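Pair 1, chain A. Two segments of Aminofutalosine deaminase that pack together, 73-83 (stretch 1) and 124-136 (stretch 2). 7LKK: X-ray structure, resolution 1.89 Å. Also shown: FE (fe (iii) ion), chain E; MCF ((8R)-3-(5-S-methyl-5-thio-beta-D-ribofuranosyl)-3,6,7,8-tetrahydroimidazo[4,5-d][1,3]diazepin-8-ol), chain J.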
# COMPACT_ATOMS: atom_id res chain seq x y z
N PRO A 73 13.73 4.79 -17.69
CA PRO A 73 12.80 4.51 -18.79
C PRO A 73 11.36 4.72 -18.36
O PRO A 73 11.00 4.50 -17.20
CB PRO A 73 13.07 3.04 -19.13
CG PRO A 73 14.40 2.74 -18.55
CD PRO A 73 14.52 3.60 -17.34
N ALA A 74 10.53 5.15 -19.31
CA ALA A 74 9.09 5.15 -19.07
C ALA A 74 8.62 3.75 -18.70
O ALA A 74 9.17 2.74 -19.16
CB ALA A 74 8.34 5.66 -20.31
N PHE A 75 7.60 3.69 -17.85
CA PHE A 75 7.13 2.41 -17.37
C PHE A 75 6.33 1.68 -18.45
O PHE A 75 5.84 2.27 -19.41
CB PHE A 75 6.24 2.59 -16.13
CG PHE A 75 6.99 3.03 -14.91
CD1 PHE A 75 8.17 2.41 -14.54
CD2 PHE A 75 6.51 4.07 -14.13
CE1 PHE A 75 8.86 2.82 -13.42
CE2 PHE A 75 7.19 4.48 -13.00
CZ PHE A 75 8.37 3.85 -12.64
N ILE A 76 6.22 0.37 -18.27
CA ILE A 76 5.34 -0.47 -19.07
C ILE A 76 4.34 -1.11 -18.11
O ILE A 76 4.73 -1.76 -17.13
CB ILE A 76 6.11 -1.55 -19.85
CG1 ILE A 76 6.95 -0.91 -20.96
CG2 ILE A 76 5.14 -2.56 -20.45
CD1 ILE A 76 8.36 -0.57 -20.54
N ASN A 77 3.05 -0.90 -18.37
CA ASN A 77 1.97 -1.50 -17.59
C ASN A 77 1.35 -2.58 -18.47
O ASN A 77 0.50 -2.29 -19.32
CB ASN A 77 0.95 -0.44 -17.17
CG ASN A 77 -0.07 -0.98 -16.18
OD1 ASN A 77 0.03 -2.11 -15.72
ND2 ASN A 77 -1.07 -0.16 -15.86
N ALA A 78 1.77 -3.83 -18.27
CA ALA A 78 1.53 -4.89 -19.23
C ALA A 78 0.14 -5.50 -19.16
O ALA A 78 -0.18 -6.35 -20.00
CB ALA A 78 2.57 -6.00 -19.04
N HIS A 79 -0.70 -5.11 -18.20
CA HIS A 79 -2.01 -5.74 -18.04
C HIS A 79 -2.95 -4.76 -17.36
O HIS A 79 -2.83 -4.52 -16.15
CB HIS A 79 -1.89 -7.03 -17.24
CG HIS A 79 -3.16 -7.83 -17.18
ND1 HIS A 79 -3.54 -8.69 -18.18
CD2 HIS A 79 -4.13 -7.89 -16.23
CE1 HIS A 79 -4.70 -9.25 -17.86
NE2 HIS A 79 -5.07 -8.78 -16.68
N THR A 80 -3.90 -4.21 -18.12
CA THR A 80 -4.95 -3.38 -17.54
C THR A 80 -6.23 -3.59 -18.33
O THR A 80 -6.21 -4.04 -19.48
CB THR A 80 -4.56 -1.89 -17.53
OG1 THR A 80 -5.56 -1.15 -16.83
CG2 THR A 80 -4.44 -1.37 -18.95
N HIS A 81 -7.35 -3.26 -17.70
CA HIS A 81 -8.68 -3.34 -18.31
C HIS A 81 -9.30 -1.95 -18.28
O HIS A 81 -9.98 -1.58 -17.32
CB HIS A 81 -9.58 -4.35 -17.57
CG HIS A 81 -9.01 -5.73 -17.49
ND1 HIS A 81 -9.50 -6.78 -18.25
CD2 HIS A 81 -8.02 -6.25 -16.73
CE1 HIS A 81 -8.82 -7.88 -17.96
NE2 HIS A 81 -7.91 -7.58 -17.05
N PHE A 82 -9.07 -1.18 -19.35
CA PHE A 82 -9.59 0.19 -19.39
C PHE A 82 -11.11 0.23 -19.41
O PHE A 82 -11.71 1.17 -18.88
CB PHE A 82 -9.03 0.93 -20.61
CG PHE A 82 -7.63 1.44 -20.42
CD1 PHE A 82 -7.38 2.49 -19.56
CD2 PHE A 82 -6.58 0.88 -21.12
CE1 PHE A 82 -6.09 2.97 -19.39
CE2 PHE A 82 -5.29 1.36 -20.95
CZ PHE A 82 -5.05 2.40 -20.09
N GLU A 83 -11.75 -0.78 -20.01
CA GLU A 83 -13.20 -0.77 -20.15
C GLU A 83 -13.92 -0.78 -18.81
O GLU A 83 -15.08 -0.35 -18.73
CB GLU A 83 -13.66 -1.95 -21.00
CG GLU A 83 -13.17 -1.91 -22.44
CD GLU A 83 -13.48 -3.19 -23.21
OE1 GLU A 83 -13.24 -4.29 -22.66
OE2 GLU A 83 -13.96 -3.10 -24.36
N ALA A 124 -3.91 9.07 -15.73
CA ALA A 124 -3.28 8.47 -14.55
C ALA A 124 -2.05 7.64 -14.92
O ALA A 124 -1.06 7.61 -14.18
CB ALA A 124 -4.27 7.57 -13.80
N GLN A 125 -2.10 6.92 -16.05
CA GLN A 125 -0.93 6.20 -16.55
C GLN A 125 0.21 7.17 -16.86
O GLN A 125 1.32 7.04 -16.33
CB GLN A 125 -1.30 5.39 -17.80
CG GLN A 125 -2.40 4.37 -17.58
CD GLN A 125 -1.96 3.25 -16.65
OE1 GLN A 125 -1.29 2.31 -17.07
NE2 GLN A 125 -2.35 3.35 -15.39
N LEU A 126 -0.07 8.16 -17.71
CA LEU A 126 0.97 9.07 -18.17
C LEU A 126 1.61 9.83 -17.01
O LEU A 126 2.84 9.94 -16.94
CB LEU A 126 0.39 10.04 -19.19
CG LEU A 126 -0.02 9.43 -20.53
CD1 LEU A 126 -1.01 10.35 -21.25
CD2 LEU A 126 1.20 9.17 -21.40
N LYS A 127 0.80 10.35 -16.09
CA LYS A 127 1.36 11.07 -14.96
C LYS A 127 2.11 10.16 -14.00
O LYS A 127 2.97 10.64 -13.26
CB LYS A 127 0.26 11.82 -14.21
CG LYS A 127 -0.18 13.12 -14.87
CD LYS A 127 -1.48 13.66 -14.28
CE LYS A 127 -1.85 12.98 -12.96
NZ LYS A 127 -2.80 11.85 -13.15
N SER A 128 1.81 8.86 -14.02
CA SER A 128 2.55 7.88 -13.23
C SER A 128 3.86 7.46 -13.88
O SER A 128 4.57 6.63 -13.31
CB SER A 128 1.67 6.65 -12.99
OG SER A 128 2.34 5.69 -12.18
N GLY A 129 4.19 8.00 -15.05
CA GLY A 129 5.39 7.62 -15.77
C GLY A 129 5.23 6.46 -16.73
O GLY A 129 6.24 5.98 -17.26
N VAL A 130 4.00 6.01 -16.97
CA VAL A 130 3.76 4.87 -17.85
C VAL A 130 3.74 5.35 -19.29
O VAL A 130 3.00 6.28 -19.64
CB VAL A 130 2.44 4.17 -17.48
CG1 VAL A 130 2.15 3.03 -18.45
CG2 VAL A 130 2.49 3.65 -16.05
N GLY A 131 4.56 4.72 -20.13
CA GLY A 131 4.61 5.06 -21.54
C GLY A 131 3.98 4.03 -22.45
O GLY A 131 3.61 4.33 -23.59
N SER A 132 3.85 2.79 -21.96
CA SER A 132 3.33 1.68 -22.75
C SER A 132 2.36 0.87 -21.91
O SER A 132 2.59 0.67 -20.71
CB SER A 132 4.46 0.78 -23.27
OG SER A 132 5.48 1.53 -23.90
N VAL A 133 1.29 0.40 -22.53
CA VAL A 133 0.24 -0.33 -21.83
C VAL A 133 -0.12 -1.59 -22.60
O VAL A 133 -0.20 -1.58 -23.84
CB VAL A 133 -1.02 0.54 -21.60
CG1 VAL A 133 -0.74 1.63 -20.58
CG2 VAL A 133 -1.50 1.15 -22.92
N GLY A 134 -0.31 -2.69 -21.87
CA GLY A 134 -0.97 -3.87 -22.40
C GLY A 134 -2.43 -3.84 -22.01
O GLY A 134 -2.78 -4.14 -20.86
N ALA A 135 -3.30 -3.46 -22.94
CA ALA A 135 -4.71 -3.22 -22.66
C ALA A 135 -5.54 -4.44 -23.06
O ALA A 135 -5.62 -4.78 -24.24
CB ALA A 135 -5.20 -1.97 -23.39
N ILE A 136 -6.16 -5.07 -22.07
CA ILE A 136 -7.10 -6.16 -22.33
C ILE A 136 -8.45 -5.56 -22.69
O ILE A 136 -8.98 -4.71 -21.97
CB ILE A 136 -7.21 -7.09 -21.12
CG1 ILE A 136 -5.84 -7.63 -20.72
CG2 ILE A 136 -8.18 -8.23 -21.41
CD1 ILE A 136 -5.41 -8.86 -21.49
FE FE E . -6.99 -8.95 -15.93
O8 MCF J . -7.78 -9.96 -14.45
C8 MCF J . -8.74 -9.39 -13.60
C7 MCF J . -9.31 -10.38 -12.59
N6 MCF J . -9.34 -11.71 -13.15
C5 MCF J . -9.93 -11.93 -14.45
N4 MCF J . -10.51 -10.90 -15.31
C10 MCF J . -10.71 -9.43 -15.18
C9 MCF J . -9.87 -8.68 -14.38
N1 MCF J . -10.28 -7.42 -14.45
C2 MCF J . -11.32 -7.34 -15.27
N3 MCF J . -11.58 -8.57 -15.72
C1S MCF J . -12.70 -8.87 -16.66
C2S MCF J . -12.32 -9.86 -17.79
O2S MCF J . -11.74 -9.19 -18.83
O4S MCF J . -13.64 -9.47 -16.03
C4S MCF J . -14.43 -10.35 -17.14
C3S MCF J . -13.68 -10.41 -18.20
O3S MCF J . -14.28 -9.54 -19.28
C5S MCF J . -14.68 -11.75 -16.59
S5S MCF J . -16.20 -12.42 -17.30
C6S MCF J . -16.20 -14.23 -17.12
O HOH W 1 9.10 5.92 -15.57
O HOH W 2 7.07 2.84 -21.98
O HOH W 3 -8.00 -2.15 -21.62
O HOH W 4 -11.03 -3.85 -21.01

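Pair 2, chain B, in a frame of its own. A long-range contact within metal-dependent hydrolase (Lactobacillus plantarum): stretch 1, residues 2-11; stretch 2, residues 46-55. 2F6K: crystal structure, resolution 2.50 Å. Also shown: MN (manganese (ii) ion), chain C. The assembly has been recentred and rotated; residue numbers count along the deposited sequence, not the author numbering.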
# COMPACT_ATOMS: atom_id res chain seq x y z
N SER B 2 30.85 34.78 -6.99
CA SER B 2 29.48 34.58 -6.44
C SER B 2 28.88 33.30 -6.98
O SER B 2 29.29 32.81 -8.02
CB SER B 2 28.57 35.74 -6.82
OG SER B 2 28.92 36.88 -6.07
N LYS B 3 27.88 32.79 -6.26
CA LYS B 3 27.21 31.56 -6.66
C LYS B 3 25.77 31.82 -7.09
O LYS B 3 25.17 32.85 -6.74
CB LYS B 3 27.19 30.58 -5.49
CG LYS B 3 28.45 30.58 -4.68
CD LYS B 3 28.28 29.81 -3.37
CE LYS B 3 29.52 29.94 -2.50
NZ LYS B 3 29.23 29.52 -1.12
N ILE B 4 25.22 30.88 -7.85
CA ILE B 4 23.83 30.92 -8.28
C ILE B 4 23.20 29.68 -7.65
O ILE B 4 23.69 28.57 -7.85
CB ILE B 4 23.69 30.85 -9.82
CG1 ILE B 4 24.24 32.14 -10.45
CG2 ILE B 4 22.22 30.68 -10.20
CD1 ILE B 4 24.32 32.10 -11.96
N ASP B 5 22.14 29.87 -6.87
CA ASP B 5 21.47 28.77 -6.17
C ASP B 5 20.27 28.22 -6.95
O ASP B 5 19.27 28.91 -7.11
CB ASP B 5 20.98 29.29 -4.81
CG ASP B 5 20.70 28.18 -3.82
OD1 ASP B 5 20.44 27.03 -4.26
OD2 ASP B 5 20.74 28.47 -2.60
N PHE B 6 20.35 26.97 -7.41
CA PHE B 6 19.24 26.42 -8.17
C PHE B 6 18.30 25.51 -7.39
O PHE B 6 17.42 24.86 -7.98
CB PHE B 6 19.76 25.66 -9.40
CG PHE B 6 19.29 26.23 -10.70
CD1 PHE B 6 20.18 26.92 -11.53
CD2 PHE B 6 17.96 26.11 -11.09
CE1 PHE B 6 19.75 27.47 -12.74
CE2 PHE B 6 17.52 26.66 -12.29
CZ PHE B 6 18.41 27.34 -13.12
N HIS B 7 18.49 25.44 -6.08
CA HIS B 7 17.64 24.61 -5.23
C HIS B 7 17.52 25.32 -3.90
O HIS B 7 18.28 25.06 -2.96
CB HIS B 7 18.24 23.21 -5.05
CG HIS B 7 17.33 22.25 -4.34
ND1 HIS B 7 17.27 20.91 -4.67
CD2 HIS B 7 16.49 22.42 -3.29
CE1 HIS B 7 16.42 20.30 -3.86
NE2 HIS B 7 15.93 21.19 -3.02
N THR B 8 16.57 26.24 -3.82
CA THR B 8 16.33 27.02 -2.62
C THR B 8 14.81 27.24 -2.59
O THR B 8 14.18 27.36 -3.65
CB THR B 8 17.15 28.33 -2.68
OG1 THR B 8 16.78 29.18 -1.58
CG2 THR B 8 16.94 29.06 -4.00
N HIS B 9 14.22 27.30 -1.40
CA HIS B 9 12.77 27.42 -1.31
C HIS B 9 12.13 28.61 -0.59
O HIS B 9 12.79 29.34 0.17
CB HIS B 9 12.19 26.14 -0.70
CG HIS B 9 12.64 24.88 -1.36
ND1 HIS B 9 12.34 24.57 -2.66
CD2 HIS B 9 13.35 23.83 -0.88
CE1 HIS B 9 12.85 23.38 -2.96
NE2 HIS B 9 13.47 22.91 -1.89
N TYR B 10 10.83 28.78 -0.82
CA TYR B 10 10.04 29.83 -0.19
C TYR B 10 8.71 29.21 0.23
O TYR B 10 8.31 28.19 -0.32
CB TYR B 10 9.81 31.00 -1.15
CG TYR B 10 8.98 30.69 -2.38
CD1 TYR B 10 7.75 31.31 -2.59
CD2 TYR B 10 9.43 29.79 -3.34
CE1 TYR B 10 6.98 31.04 -3.73
CE2 TYR B 10 8.66 29.52 -4.48
CZ TYR B 10 7.45 30.15 -4.67
OH TYR B 10 6.70 29.88 -5.79
N LEU B 11 8.04 29.82 1.20
CA LEU B 11 6.76 29.28 1.66
C LEU B 11 5.66 30.34 1.75
O LEU B 11 5.63 31.12 2.70
CB LEU B 11 6.91 28.61 3.03
CG LEU B 11 7.68 27.28 3.10
CD1 LEU B 11 9.18 27.52 2.97
CD2 LEU B 11 7.40 26.59 4.42
N ASP B 46 25.47 36.41 3.24
CA ASP B 46 26.41 35.70 4.10
C ASP B 46 27.12 34.52 3.45
O ASP B 46 28.08 34.00 4.02
CB ASP B 46 25.72 35.22 5.37
CG ASP B 46 25.17 36.36 6.21
OD1 ASP B 46 25.68 37.50 6.10
OD2 ASP B 46 24.24 36.11 7.00
N ASN B 47 26.67 34.09 2.28
CA ASN B 47 27.29 32.94 1.62
C ASN B 47 27.73 33.17 0.18
O ASN B 47 27.86 32.22 -0.59
CB ASN B 47 26.35 31.75 1.71
CG ASN B 47 26.20 31.25 3.13
OD1 ASN B 47 27.07 30.55 3.65
ND2 ASN B 47 25.10 31.63 3.78
N ASP B 48 27.95 34.43 -0.17
CA ASP B 48 28.38 34.80 -1.51
C ASP B 48 27.50 34.24 -2.63
O ASP B 48 27.99 33.68 -3.62
CB ASP B 48 29.85 34.39 -1.70
CG ASP B 48 30.50 35.08 -2.90
OD1 ASP B 48 30.21 36.27 -3.13
OD2 ASP B 48 31.32 34.43 -3.59
N ILE B 49 26.20 34.38 -2.46
CA ILE B 49 25.24 33.93 -3.46
C ILE B 49 24.66 35.19 -4.07
O ILE B 49 24.06 36.01 -3.37
CB ILE B 49 24.12 33.10 -2.83
CG1 ILE B 49 24.73 31.84 -2.20
CG2 ILE B 49 23.09 32.73 -3.88
CD1 ILE B 49 23.71 30.96 -1.50
N SER B 50 24.84 35.36 -5.38
CA SER B 50 24.33 36.56 -6.04
C SER B 50 22.95 36.35 -6.64
O SER B 50 22.25 37.31 -6.91
CB SER B 50 25.28 37.01 -7.15
OG SER B 50 25.37 36.03 -8.18
N TYR B 51 22.56 35.10 -6.83
CA TYR B 51 21.25 34.85 -7.43
C TYR B 51 20.67 33.50 -7.01
O TYR B 51 21.37 32.48 -7.03
CB TYR B 51 21.39 34.90 -8.95
CG TYR B 51 20.08 35.03 -9.69
CD1 TYR B 51 19.36 36.23 -9.66
CD2 TYR B 51 19.57 33.97 -10.45
CE1 TYR B 51 18.17 36.37 -10.36
CE2 TYR B 51 18.37 34.11 -11.16
CZ TYR B 51 17.68 35.31 -11.11
OH TYR B 51 16.51 35.47 -11.81
N SER B 52 19.39 33.51 -6.65
CA SER B 52 18.69 32.29 -6.24
C SER B 52 17.45 32.05 -7.09
O SER B 52 16.64 32.97 -7.31
CB SER B 52 18.24 32.40 -4.77
OG SER B 52 19.33 32.51 -3.86
N ILE B 53 17.27 30.82 -7.58
CA ILE B 53 16.08 30.51 -8.35
C ILE B 53 15.12 29.81 -7.40
O ILE B 53 15.23 28.61 -7.17
CB ILE B 53 16.36 29.58 -9.55
CG1 ILE B 53 17.23 30.30 -10.58
CG2 ILE B 53 15.03 29.18 -10.20
CD1 ILE B 53 18.65 30.50 -10.15
N LEU B 54 14.18 30.57 -6.84
CA LEU B 54 13.22 30.03 -5.90
C LEU B 54 12.22 29.02 -6.48
O LEU B 54 11.83 29.11 -7.65
CB LEU B 54 12.45 31.17 -5.24
CG LEU B 54 13.31 32.15 -4.42
CD1 LEU B 54 12.50 33.38 -4.10
CD2 LEU B 54 13.81 31.48 -3.14
N SER B 55 11.82 28.06 -5.65
CA SER B 55 10.85 27.05 -6.04
C SER B 55 10.10 26.56 -4.81
O SER B 55 10.61 26.63 -3.69
CB SER B 55 11.55 25.86 -6.71
OG SER B 55 12.23 25.07 -5.75
MN MN C . 14.36 20.84 -1.62
O HOH W 5 32.11 37.09 -5.56
O HOH W 6 19.02 30.71 -1.58
O HOH W 7 15.04 19.00 -0.90
O HOH W 8 12.97 20.85 0.21

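Two parallel strands lie side by side in each pair, and 14 central residues superpose with an RMSD of 0.6 Å over N, CA and C. The N-to-C directions of the strands differ by 6° in pair 1 and 13° in pair 2, with axes approaching to 4.3 and 4.6 Å, and the contacts bury 834 and 901 Å² in total. The hydrogen-bond ladder is shared through A:Gly134 and B:Ile53; beyond it, the A:Thr80 N to A:Gly134 O bond (3.0 Å) has no counterpart in pair 2. The ladder opens with A:Phe75 N to A:Gly129 O (2.7 Å), matched by B:Lys3 N to B:Asp48 O (2.8 Å). A one-residue beta bulge follows in both, where one carbonyl takes two successive amides: A:Phe75 O accepts from A:Gly131 N (2.9 Å) and A:Ser132 N (3.3 Å), while B:Lys3 O accepts from B:Ser50 N (2.9 Å) and, weakly, from B:Tyr51 N (3.4 Å). Regular pairing resumes with A:Asn77 N to A:Ser132 O (2.9 Å) and A:Gly134 N to A:Asn77 O (2.7 Å), equivalent to B:Asp5 N to B:Tyr51 O (2.7 Å) and B:Ile53 N to B:Asp5 O (2.8 Å). Further on, A:Ile136 N to A:Thr80 O (2.8 Å) corresponds to the longer B:Ser55 N to B:Thr8 O (3.2 Å).

The side chains fill this frame differently. At the opening, A:Phe75 turns a ring edge to A:Ser128 O (CD2 to O, 3.3 Å); the matching B:Lys3 instead extends its chain and donates from NZ to B:Asn47 O (3.1 Å). A:Gly129 has positive phi and ends a helix in a Schellman motif; B:Asp48, whose CA falls 0.2 Å from A:Gly129 CA after superposition, also has positive phi (52°). At the bulge, an ideal CB on A:Gly131 would lie 2.8 Å from A:Ala74 CB, a clash, whereas B:Ser50 carries a side chain there and B:Ser2 CB sits 3.5 Å from its OG.

A:Asn77 and B:Asp5 are both t rotamers. A:Asn77 ND2 reaches back to A:Gln125 OE1 (2.8 Å); B:Asp5 OD2 instead accepts from water 6 (3.0 Å), which also hydrogen-bonds B:Thr8 OG1 (2.7 Å) and B:Ser52 OG (2.9 Å). A:Val133, the counterpart of B:Ser52, keeps its site apolar, with CG2 4.3 Å from A:Phe82 CE2.

A further difference lies at A:Gly134 and B:Ile53. An ideal CB on the glycine would fall 2.2 Å from A:Ala78 O, a clash; B:Phe6 O, at the matching position, lies 5.1 Å from B:Ile53 CB, leaving room for the side chain. B:Ile53 fills its position, placing CG1 4.1 Å from the centroid of the B:Phe6 ring, over its face, and CD1 3.6 Å from B:Ile4 CG2.

Matched histidines bind metal in both. FE is held by A:His79 NE2 (2.1 Å) and A:His81 NE2 (2.0 Å), MN by B:His7 NE2 (2.1 Å) and B:His9 NE2 (2.3 Å). A:Ile136 CB packs 3.9 Å from the A:His81 ring centroid, over the face opposite MCF N1. At the matching B:Ser55 the contact is at the ring edge instead: B:His9 ND1 donates to the backbone B:Ser55 O (2.9 Å) and, weakly, to the side-chain B:Ser55 OG (3.1 Å).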